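Local coordinates for protein M157 (Murid herpesvirus 1, PDB 2NYK) that probably serves as an MHC class I-like viral ligand of mouse cytomegalovirus for Ly49 receptors on natural killer cells, at residues T94-V99 against T117-R122; V27-G32 against R82-L87; T180-W185 against C194-R199; F204-S209 against Q227-K232. The protein carries 1 engineered substitution. All blocks are in the same frame, centred on the assembly; numbering follows the deposited sequence.

Contact 1: residues T94-V99 against T117-R122; sequences TQRICV and TTDTVR
Thr94 OG1 is held from two directions. It accepts a nearly straight bond from the backbone N of Asp119, at 2.9 Å and 174°. It gives its own proton to Arg96 O in the same segment, 2.7 Å away. With OG1 anti to the backbone N (chi1 -167°), the hydroxyl is placed to meet both. Asp119 answers with its carboxylate. Its OD1 takes the N-H of Gln95 at 2.6 Å, a short bond in which the donor lies 39° above the carboxylate plane. The other oxygen, OD2, rests 3.6 Å from Arg96 CG. The guanidinium of Arg96 is nearly coplanar with this carboxylate, but the charged atoms do not touch, so any attraction is probably weak.

Further along, backbone pairing begins at Cys98 and Thr117. They form an antiparallel hydrogen-bonded pair, with Cys98 N to Thr117 O at 2.9 Å and Thr117 N to Cys98 O at 2.8 Å. Between the Thr94 end and this pair, Ile97 and Thr118 lie side by side and point the same way, with Ile97 CG1 4.0 Å from Thr118 CG2. Ile97 also packs on Leu83 and Leu87 of helix 71-90. Cys98 and Arg96 instead contact Thr28 of the neighbouring strand.

At the open end of the pair, side chains take over from backbone pairing: the Thr94 hydroxyl and the Asp119 carboxylate each bind a backbone N-H of the other segment. The whole is the open end of the beta hairpin of strands 96-106 and 109-118, part of the antiparallel sheet that floors the platform of an MHC class I-like fold.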
# COMPACT_ATOMS: atom_id res chain seq x y z
N THR A 94 10.06 25.15 -5.90
CA THR A 94 9.33 24.09 -5.22
C THR A 94 9.80 23.90 -3.78
O THR A 94 10.99 23.99 -3.49
CB THR A 94 9.36 22.73 -6.02
OG1 THR A 94 8.39 21.83 -5.47
CG2 THR A 94 10.74 22.07 -5.98
N GLN A 95 8.85 23.65 -2.89
CA GLN A 95 9.14 23.40 -1.49
C GLN A 95 9.27 21.90 -1.21
O GLN A 95 9.71 21.50 -0.14
CB GLN A 95 8.05 24.00 -0.60
CG GLN A 95 8.10 25.52 -0.52
CD GLN A 95 9.44 26.03 -0.01
OE1 GLN A 95 9.85 25.76 1.12
NE2 GLN A 95 10.15 26.77 -0.86
N ARG A 96 8.88 21.09 -2.19
CA ARG A 96 8.94 19.64 -2.05
C ARG A 96 9.08 18.90 -3.37
O ARG A 96 8.72 19.41 -4.44
CB ARG A 96 7.74 19.12 -1.26
CG ARG A 96 6.40 19.49 -1.86
CD ARG A 96 5.33 19.73 -0.76
NE ARG A 96 5.30 18.66 0.25
CZ ARG A 96 4.97 17.39 -0.00
NH1 ARG A 96 4.64 17.01 -1.23
NH2 ARG A 96 4.96 16.50 0.99
N ILE A 97 9.61 17.69 -3.30
CA ILE A 97 9.71 16.83 -4.48
C ILE A 97 9.43 15.38 -4.08
O ILE A 97 9.86 14.91 -3.03
CB ILE A 97 11.10 16.95 -5.15
CG1 ILE A 97 11.15 16.12 -6.44
CG2 ILE A 97 12.21 16.52 -4.18
CD1 ILE A 97 12.36 16.39 -7.29
N CYS A 98 8.69 14.70 -4.94
CA CYS A 98 8.38 13.31 -4.70
C CYS A 98 8.70 12.49 -5.95
O CYS A 98 8.50 12.96 -7.08
CB CYS A 98 6.92 13.17 -4.30
SG CYS A 98 6.42 11.48 -3.95
N VAL A 99 9.21 11.28 -5.74
CA VAL A 99 9.42 10.33 -6.83
C VAL A 99 8.72 9.02 -6.48
O VAL A 99 8.75 8.60 -5.32
CB VAL A 99 10.93 10.11 -7.15
CG1 VAL A 99 11.71 9.54 -5.92
CG2 VAL A 99 11.11 9.21 -8.36
N THR A 117 7.13 14.55 -8.96
CA THR A 117 6.18 15.63 -8.71
C THR A 117 6.84 16.74 -7.90
O THR A 117 7.49 16.48 -6.87
CB THR A 117 4.94 15.15 -7.96
OG1 THR A 117 4.31 14.11 -8.71
CG2 THR A 117 3.94 16.29 -7.78
N THR A 118 6.66 17.96 -8.39
CA THR A 118 7.05 19.17 -7.67
C THR A 118 5.83 20.09 -7.61
O THR A 118 4.79 19.78 -8.20
CB THR A 118 8.23 19.89 -8.35
OG1 THR A 118 7.80 20.45 -9.60
CG2 THR A 118 9.40 18.94 -8.61
N ASP A 119 5.96 21.21 -6.91
CA ASP A 119 4.85 22.16 -6.76
C ASP A 119 4.21 22.54 -8.10
O ASP A 119 2.98 22.52 -8.22
CB ASP A 119 5.33 23.42 -6.04
CG ASP A 119 5.72 23.15 -4.60
OD1 ASP A 119 6.49 23.96 -4.04
OD2 ASP A 119 5.27 22.13 -4.01
N THR A 120 5.04 22.85 -9.09
CA THR A 120 4.54 23.30 -10.40
C THR A 120 4.70 22.29 -11.55
O THR A 120 4.22 22.55 -12.66
CB THR A 120 5.21 24.62 -10.81
OG1 THR A 120 6.63 24.43 -10.89
CG2 THR A 120 4.88 25.71 -9.80
N VAL A 121 5.38 21.17 -11.31
CA VAL A 121 5.69 20.24 -12.41
C VAL A 121 5.42 18.77 -12.07
O VAL A 121 5.78 18.29 -11.00
CB VAL A 121 7.15 20.39 -12.93
CG1 VAL A 121 7.39 19.50 -14.14
CG2 VAL A 121 7.45 21.84 -13.30
N ARG A 122 4.78 18.08 -13.01
CA ARG A 122 4.49 16.66 -12.88
C ARG A 122 5.07 15.94 -14.11
O ARG A 122 4.81 16.35 -15.24
CB ARG A 122 2.99 16.47 -12.82
CG ARG A 122 2.54 15.29 -12.06
CD ARG A 122 1.67 15.73 -10.89
NE ARG A 122 0.23 15.58 -11.17
CZ ARG A 122 -0.48 16.43 -11.92
NH1 ARG A 122 0.11 17.48 -12.49
NH2 ARG A 122 -1.78 16.22 -12.10

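Contact 2: residues V27-G32 against R82-L87; sequences VTVTRG and RLNNLL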
# COMPACT_ATOMS: atom_id res chain seq x y z
N VAL A 27 9.44 8.18 -2.53
CA VAL A 27 10.22 9.01 -1.64
C VAL A 27 9.79 10.46 -1.81
O VAL A 27 9.64 10.94 -2.94
CB VAL A 27 11.76 8.91 -1.91
CG1 VAL A 27 12.53 9.84 -0.96
CG2 VAL A 27 12.24 7.48 -1.73
N THR A 28 9.58 11.12 -0.68
CA THR A 28 9.23 12.53 -0.66
C THR A 28 10.27 13.28 0.16
O THR A 28 10.66 12.83 1.25
CB THR A 28 7.83 12.74 -0.05
OG1 THR A 28 6.86 12.04 -0.84
CG2 THR A 28 7.48 14.21 -0.02
N VAL A 29 10.76 14.37 -0.39
CA VAL A 29 11.69 15.26 0.30
C VAL A 29 11.09 16.68 0.30
O VAL A 29 10.64 17.17 -0.73
CB VAL A 29 13.08 15.24 -0.38
CG1 VAL A 29 13.94 16.39 0.08
CG2 VAL A 29 13.79 13.91 -0.12
N THR A 30 11.07 17.33 1.46
CA THR A 30 10.52 18.69 1.58
C THR A 30 11.59 19.62 2.13
O THR A 30 12.42 19.20 2.93
CB THR A 30 9.26 18.75 2.49
OG1 THR A 30 8.31 17.75 2.09
CG2 THR A 30 8.57 20.12 2.41
N ARG A 31 11.57 20.88 1.68
CA ARG A 31 12.39 21.95 2.29
C ARG A 31 11.96 22.16 3.74
O ARG A 31 10.78 22.45 4.02
CB ARG A 31 12.23 23.27 1.52
CG ARG A 31 12.84 23.27 0.14
CD ARG A 31 14.23 23.93 0.11
NE ARG A 31 14.82 23.87 -1.23
CZ ARG A 31 14.24 24.35 -2.34
NH1 ARG A 31 13.04 24.92 -2.28
NH2 ARG A 31 14.85 24.24 -3.51
N GLY A 32 12.91 21.97 4.67
CA GLY A 32 12.59 21.99 6.09
C GLY A 32 12.82 20.64 6.74
O GLY A 32 12.42 20.41 7.89
N ARG A 82 19.35 11.68 -4.15
CA ARG A 82 19.14 12.28 -5.46
C ARG A 82 18.19 13.47 -5.42
O ARG A 82 18.47 14.51 -6.02
CB ARG A 82 18.59 11.23 -6.41
CG ARG A 82 18.31 11.71 -7.79
CD ARG A 82 17.43 10.70 -8.46
NE ARG A 82 17.20 11.01 -9.86
CZ ARG A 82 16.15 10.57 -10.55
NH1 ARG A 82 15.23 9.80 -9.96
NH2 ARG A 82 16.01 10.90 -11.83
N LEU A 83 17.06 13.31 -4.72
CA LEU A 83 16.06 14.37 -4.60
C LEU A 83 16.57 15.55 -3.78
O LEU A 83 16.30 16.69 -4.12
CB LEU A 83 14.74 13.85 -4.01
CG LEU A 83 13.93 12.72 -4.66
CD1 LEU A 83 12.52 12.77 -4.10
CD2 LEU A 83 13.90 12.78 -6.19
N ASN A 84 17.29 15.26 -2.69
CA ASN A 84 17.95 16.29 -1.87
C ASN A 84 18.86 17.16 -2.72
O ASN A 84 18.86 18.38 -2.59
CB ASN A 84 18.80 15.67 -0.77
CG ASN A 84 17.98 15.01 0.30
OD1 ASN A 84 17.00 15.57 0.79
ND2 ASN A 84 18.38 13.81 0.71
N ASN A 85 19.64 16.50 -3.59
CA ASN A 85 20.51 17.19 -4.53
C ASN A 85 19.75 18.09 -5.48
O ASN A 85 20.17 19.22 -5.72
CB ASN A 85 21.35 16.19 -5.33
CG ASN A 85 22.62 15.80 -4.62
OD1 ASN A 85 22.61 15.47 -3.41
ND2 ASN A 85 23.74 15.82 -5.36
N LEU A 86 18.64 17.58 -6.02
CA LEU A 86 17.82 18.35 -6.94
C LEU A 86 17.27 19.62 -6.31
O LEU A 86 17.24 20.68 -6.95
CB LEU A 86 16.67 17.50 -7.49
CG LEU A 86 17.05 16.44 -8.54
CD1 LEU A 86 15.91 15.41 -8.69
CD2 LEU A 86 17.43 17.10 -9.88
N LEU A 87 16.83 19.52 -5.06
CA LEU A 87 16.33 20.68 -4.32
C LEU A 87 17.45 21.69 -4.11
O LEU A 87 17.34 22.84 -4.57
CB LEU A 87 15.71 20.27 -2.98
CG LEU A 87 14.31 19.64 -2.98
CD1 LEU A 87 13.85 19.45 -1.56
CD2 LEU A 87 13.30 20.50 -3.72
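Val27 meets Leu83 of the helix. Leu83 CD1 lies 3.6 Å from the carbonyl oxygen Val27 O, while Val27 CG1 approaches the same methyl more loosely, at 4.3 Å. Two residues on, Val29 is central to the contact. Its CG1 stands anti to the backbone N (chi1 166°) and presses on Leu87 CD1 at 3.5 Å, a tight carbon pair. The same methyl is 3.2 Å from Asn84 OD1. Its CG2 turns to the preceding helical turn and lies 4.0 Å from Leu83 CB. The two branches of Val29 therefore serve Leu83 and Leu87, one turn apart on the helix.

Arg31 comes where the strand has ended. Its chain bends at chi2 (-99°), which turns CD aside, and the guanidinium lies against Leu87. NH2 donates to Leu87 O at 3.0 Å. The oxygen lies in the guanidinium plane, yet the donor stands well above the carbonyl plane of Leu87. Leu87 CD2 sits over one face of the guanidinium, offset toward its rim. The stronger polar partner of NH2 is Leu91 O, so this one nitrogen binds two carbonyls near the end of the helix.

The axes of strand 27-30 and helix 82-87 come within 8.6 Å, at an angle of 32°, their chain directions roughly the same. This is a helix laid over an antiparallel sheet, the arrangement of the platform in MHC class I-like proteins.

Contact 3: residues T180-W185 against C194-R199; sequences TEVEFW and CVVTSR. With NAG (2-acetamido-2-deoxy-beta-D-glucopyranose), chain C.
This is a buried antiparallel strand pair, the hairpin of strands 181-186 and 192-198, within a domain consistent with the immunoglobulin-like α3 domain of MHC class I. Glu181 pairs with Thr197 and Glu183 with Val195, each as a hydrogen-bonded pair with two backbone bonds. Val182 and Phe184 face Val196 and Cys194 in the non-hydrogen-bonded pairs between and beyond them.

The two sides of the sheet differ. On the side of Val182, Val196, Phe184 and Cys194, the contacts are apolar. Val182 CG2 and Val196 CG2 lie alongside at 3.8 Å. Cys194 SG is anti to the backbone N (chi1 -168°) and touches Val182 CG1 at 3.5 Å. It also lies obliquely to the Phe184 ring, 4.9 Å from the centroid, a sulfur-aromatic contact. The same sulfur is bonded to Cys241. At the edge of the pair, Thr180 CG2 meets Val196 CG1 closely, at 3.5 Å.

On the other side, Glu183 lies alongside Val195, with OE1 3.7 Å from Val195 CG1. A water sits between Glu183 OE1, Val195 O and Thr197 OG1. Glu183 OE2 has a salt bridge to Arg260, and Glu181 OE1 one to Lys262. Trp185 offers its ring edge: CH2 meets Val195 CG2 at 3.8 Å, and the acetamide methyl C8 of the NAG next to Asn187 lies at the indole edge too.

One side is thus apolar and holds the disulfide inside the sandwich; the other is mixed, with Val195 and Trp185 packed beside acids that are probably kept ionised by Arg260 and Lys262.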
# COMPACT_ATOMS: atom_id res chain seq x y z
N THR A 180 -12.18 -10.39 6.78
CA THR A 180 -12.56 -9.01 7.05
C THR A 180 -13.53 -8.93 8.24
O THR A 180 -14.56 -9.62 8.25
CB THR A 180 -13.20 -8.39 5.79
OG1 THR A 180 -12.31 -8.58 4.67
CG2 THR A 180 -13.47 -6.90 5.99
N GLU A 181 -13.20 -8.14 9.25
CA GLU A 181 -14.05 -8.07 10.45
C GLU A 181 -14.88 -6.81 10.40
O GLU A 181 -14.39 -5.79 9.99
CB GLU A 181 -13.19 -8.13 11.71
CG GLU A 181 -12.30 -9.38 11.76
CD GLU A 181 -11.24 -9.33 12.84
OE1 GLU A 181 -10.85 -8.22 13.27
OE2 GLU A 181 -10.81 -10.42 13.28
N VAL A 182 -16.15 -6.91 10.82
CA VAL A 182 -17.13 -5.80 10.74
C VAL A 182 -17.98 -5.66 12.01
O VAL A 182 -18.66 -6.59 12.42
CB VAL A 182 -18.03 -5.94 9.48
CG1 VAL A 182 -19.01 -4.76 9.37
CG2 VAL A 182 -17.17 -6.03 8.23
N GLU A 183 -17.89 -4.49 12.63
CA GLU A 183 -18.69 -4.13 13.79
C GLU A 183 -19.74 -3.13 13.34
O GLU A 183 -19.42 -1.95 13.10
CB GLU A 183 -17.80 -3.53 14.88
CG GLU A 183 -16.72 -4.50 15.38
CD GLU A 183 -15.60 -3.82 16.13
OE1 GLU A 183 -14.82 -3.06 15.52
OE2 GLU A 183 -15.47 -4.06 17.34
N PHE A 184 -20.97 -3.62 13.18
CA PHE A 184 -22.07 -2.82 12.67
C PHE A 184 -23.20 -2.84 13.70
O PHE A 184 -23.91 -3.85 13.85
CB PHE A 184 -22.53 -3.36 11.30
CG PHE A 184 -23.64 -2.56 10.65
CD1 PHE A 184 -23.70 -1.17 10.77
CD2 PHE A 184 -24.61 -3.20 9.89
CE1 PHE A 184 -24.72 -0.45 10.17
CE2 PHE A 184 -25.65 -2.49 9.28
CZ PHE A 184 -25.69 -1.11 9.42
N TRP A 185 -23.34 -1.72 14.42
CA TRP A 185 -24.32 -1.63 15.50
C TRP A 185 -25.00 -0.25 15.53
O TRP A 185 -24.64 0.65 14.75
CB TRP A 185 -23.66 -1.96 16.84
CG TRP A 185 -22.76 -0.90 17.41
CD1 TRP A 185 -23.01 -0.14 18.51
CD2 TRP A 185 -21.46 -0.52 16.94
NE1 TRP A 185 -21.96 0.71 18.76
CE2 TRP A 185 -20.99 0.50 17.80
CE3 TRP A 185 -20.64 -0.93 15.87
CZ2 TRP A 185 -19.74 1.12 17.64
CZ3 TRP A 185 -19.39 -0.31 15.71
CH2 TRP A 185 -18.96 0.69 16.58
N CYS A 194 -20.34 1.65 11.53
CA CYS A 194 -19.77 0.46 10.91
C CYS A 194 -18.25 0.58 10.87
O CYS A 194 -17.71 1.46 10.20
CB CYS A 194 -20.34 0.24 9.51
SG CYS A 194 -19.93 -1.39 8.88
N VAL A 195 -17.58 -0.28 11.63
CA VAL A 195 -16.13 -0.30 11.71
C VAL A 195 -15.63 -1.56 11.03
O VAL A 195 -15.93 -2.68 11.47
CB VAL A 195 -15.62 -0.27 13.18
CG1 VAL A 195 -14.11 -0.29 13.21
CG2 VAL A 195 -16.19 0.94 13.94
N VAL A 196 -14.87 -1.39 9.94
CA VAL A 196 -14.31 -2.52 9.21
C VAL A 196 -12.79 -2.59 9.40
O VAL A 196 -12.10 -1.62 9.14
CB VAL A 196 -14.69 -2.43 7.71
CG1 VAL A 196 -14.08 -3.58 6.91
CG2 VAL A 196 -16.21 -2.43 7.57
N THR A 197 -12.31 -3.75 9.86
CA THR A 197 -10.90 -4.03 10.15
C THR A 197 -10.34 -5.06 9.18
O THR A 197 -10.93 -6.14 8.96
CB THR A 197 -10.73 -4.56 11.61
OG1 THR A 197 -11.32 -3.62 12.52
CG2 THR A 197 -9.25 -4.71 11.97
N SER A 198 -9.19 -4.72 8.59
CA SER A 198 -8.51 -5.61 7.67
C SER A 198 -7.05 -5.64 7.99
O SER A 198 -6.44 -4.61 8.28
CB SER A 198 -8.72 -5.12 6.23
OG SER A 198 -7.98 -5.90 5.32
N ARG A 199 -6.46 -6.83 7.92
CA ARG A 199 -5.06 -6.99 8.16
C ARG A 199 -4.30 -6.99 6.83
O ARG A 199 -3.14 -7.33 6.78
CB ARG A 199 -4.78 -8.27 8.95
CG ARG A 199 -5.45 -8.28 10.34
CD ARG A 199 -4.79 -9.26 11.29
NE ARG A 199 -4.66 -10.60 10.72
CZ ARG A 199 -3.91 -11.58 11.24
NH1 ARG A 199 -3.23 -11.39 12.37
NH2 ARG A 199 -3.86 -12.77 10.65
C1 NAG C . -23.26 5.17 22.90
C2 NAG C . -21.87 5.65 22.48
C3 NAG C . -21.02 6.02 23.70
C4 NAG C . -21.76 7.03 24.58
C5 NAG C . -23.19 6.54 24.88
C6 NAG C . -23.98 7.60 25.67
C7 NAG C . -21.16 4.76 20.36
C8 NAG C . -20.84 3.49 19.61
N2 NAG C . -21.23 4.63 21.68
O3 NAG C . -19.79 6.54 23.22
O4 NAG C . -21.04 7.26 25.79
O5 NAG C . -23.88 6.20 23.67
O6 NAG C . -25.37 7.31 25.65
O7 NAG C . -21.34 5.83 19.75
O HOH W 1 -9.76 -8.05 4.89
O HOH W 2 -14.03 -4.13 12.87

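Contact 4: residues F204-S209 against Q227-K232; sequences FTVELS and QILTVK
The Phe204 ring takes Leu229 CD2 over one face, a CH-pi contact with the methyl 4.1 Å from the ring centroid and 29° off the normal. The two side chains reach toward each other tip to tip. CD2 also lies 3.3 Å from the carbonyl oxygen Phe204 O, and Leu229 CD1 touches the far end of the ring, 3.8 Å from CZ. Val206 CG2, from the same strand, lies at the ring edge in its plane. The amide of Gln227 passes the ring near CE2, its plane turned 53° from that of the ring.

Gln227 is polar in this apolar setting, but its amide is well supplied. A water accepts from Phe204 N and donates to Gln227 OE1, which it meets at 2.6 Å. OE1 also accepts from Arg45, and NE2 donates to Ser200 O and Val202 O in the turn before Phe204.

Strands 204-208 and 227-232 are not sheet neighbours. They face each other across the interior of a beta sandwich, their axes 7.2 Å apart at closest approach and 19° from parallel, consistent with an immunoglobulin-like domain of the C1 type. Side chains therefore make the contact. Val196 of strand 192-198 packs beside both Phe204 and Val206.

Farther on, Val206 CG2 rests 3.9 Å from Leu229 CB, and its CG1 presses tightly on Val231 CG1 at 3.5 Å. Leu208 then slides past Val231 in the opposite direction, its CG 3.8 Å from Val231 CG2.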
# COMPACT_ATOMS: atom_id res chain seq x y z
N PHE A 204 -10.03 -0.74 0.26
CA PHE A 204 -11.45 -1.11 0.24
C PHE A 204 -12.27 0.08 0.72
O PHE A 204 -11.71 1.01 1.32
CB PHE A 204 -11.70 -2.36 1.12
CG PHE A 204 -11.47 -2.13 2.59
CD1 PHE A 204 -12.52 -1.70 3.41
CD2 PHE A 204 -10.21 -2.34 3.16
CE1 PHE A 204 -12.29 -1.47 4.78
CE2 PHE A 204 -9.98 -2.11 4.53
CZ PHE A 204 -10.99 -1.70 5.33
N THR A 205 -13.58 0.06 0.48
CA THR A 205 -14.45 1.15 0.94
C THR A 205 -15.60 0.60 1.76
O THR A 205 -15.99 -0.55 1.60
CB THR A 205 -15.01 2.02 -0.23
OG1 THR A 205 -15.87 1.23 -1.04
CG2 THR A 205 -13.90 2.58 -1.08
N VAL A 206 -16.12 1.43 2.66
CA VAL A 206 -17.22 1.06 3.54
C VAL A 206 -18.34 2.09 3.36
O VAL A 206 -18.11 3.32 3.43
CB VAL A 206 -16.80 1.01 5.02
CG1 VAL A 206 -17.95 0.51 5.91
CG2 VAL A 206 -15.60 0.13 5.19
N GLU A 207 -19.54 1.58 3.07
CA GLU A 207 -20.71 2.43 2.82
C GLU A 207 -21.92 1.90 3.57
O GLU A 207 -22.17 0.69 3.57
CB GLU A 207 -21.03 2.47 1.33
CG GLU A 207 -19.89 3.01 0.47
CD GLU A 207 -20.08 2.69 -1.00
OE1 GLU A 207 -20.52 1.55 -1.33
OE2 GLU A 207 -19.76 3.58 -1.84
N LEU A 208 -22.66 2.82 4.20
CA LEU A 208 -23.96 2.51 4.82
C LEU A 208 -25.09 2.65 3.81
O LEU A 208 -24.97 3.40 2.84
CB LEU A 208 -24.24 3.44 6.02
CG LEU A 208 -23.32 3.30 7.25
CD1 LEU A 208 -23.64 4.34 8.31
CD2 LEU A 208 -23.36 1.90 7.85
N SER A 209 -26.18 1.93 4.03
CA SER A 209 -27.37 2.04 3.17
C SER A 209 -28.22 3.25 3.55
O SER A 209 -29.39 3.11 3.91
CB SER A 209 -28.19 0.75 3.23
OG SER A 209 -28.66 0.54 4.55
N GLN A 227 -5.87 -1.87 8.52
CA GLN A 227 -6.67 -0.71 8.16
C GLN A 227 -7.95 -0.77 8.93
O GLN A 227 -8.58 -1.83 9.03
CB GLN A 227 -7.00 -0.74 6.69
CG GLN A 227 -5.83 -0.84 5.73
CD GLN A 227 -6.33 -0.83 4.32
OE1 GLN A 227 -6.93 0.16 3.87
NE2 GLN A 227 -6.19 -1.96 3.64
N ILE A 228 -8.36 0.36 9.48
CA ILE A 228 -9.61 0.43 10.19
C ILE A 228 -10.40 1.58 9.60
O ILE A 228 -10.04 2.76 9.74
CB ILE A 228 -9.41 0.58 11.73
CG1 ILE A 228 -8.56 -0.59 12.27
CG2 ILE A 228 -10.78 0.69 12.43
CD1 ILE A 228 -8.26 -0.52 13.76
N LEU A 229 -11.48 1.21 8.90
CA LEU A 229 -12.34 2.20 8.27
C LEU A 229 -13.69 2.25 8.98
O LEU A 229 -14.39 1.23 9.11
CB LEU A 229 -12.50 1.92 6.77
CG LEU A 229 -11.42 2.44 5.81
CD1 LEU A 229 -10.00 1.85 6.06
CD2 LEU A 229 -11.87 2.14 4.38
N THR A 230 -14.03 3.43 9.48
CA THR A 230 -15.24 3.63 10.26
C THR A 230 -16.16 4.62 9.53
O THR A 230 -15.70 5.65 9.05
CB THR A 230 -14.91 4.23 11.66
OG1 THR A 230 -13.96 3.40 12.34
CG2 THR A 230 -16.17 4.39 12.52
N VAL A 231 -17.44 4.27 9.43
CA VAL A 231 -18.46 5.14 8.85
C VAL A 231 -19.59 5.26 9.86
O VAL A 231 -20.22 4.25 10.25
CB VAL A 231 -18.99 4.65 7.47
CG1 VAL A 231 -19.43 3.23 7.53
CG2 VAL A 231 -20.18 5.51 7.00
N LYS A 232 -19.83 6.48 10.32
CA LYS A 232 -20.96 6.75 11.19
C LYS A 232 -21.85 7.81 10.61
O LYS A 232 -21.39 8.80 10.01
CB LYS A 232 -20.54 7.05 12.63
CG LYS A 232 -19.56 8.17 12.83
CD LYS A 232 -18.89 7.99 14.22
CE LYS A 232 -18.10 9.29 14.56
NZ LYS A 232 -17.37 9.05 15.88
O HOH W 3 -8.82 1.02 2.35

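The contacts form two groups, on two parts of the chain. Contacts 1 and 2 have centres 9 Å apart and share a sheet: strands 21-30 and 96-106 are neighbours in it, probably joined by backbone bonds such as Ile97 N to Val29 O. Helix 71-90 leads on to strand 96-106. Contacts 3 and 4 have centres 8 Å apart; strand 192-198 pairs with strand 227-233 and is followed by strand 204-208. Contact 2 closes before contact 1 opens, and contacts 3 and 4 follow. Between the groups, nearest atoms stay about 19 Å or more apart. This is consistent with a platform followed by an immunoglobulin-like domain, as in MHC class I heavy chains.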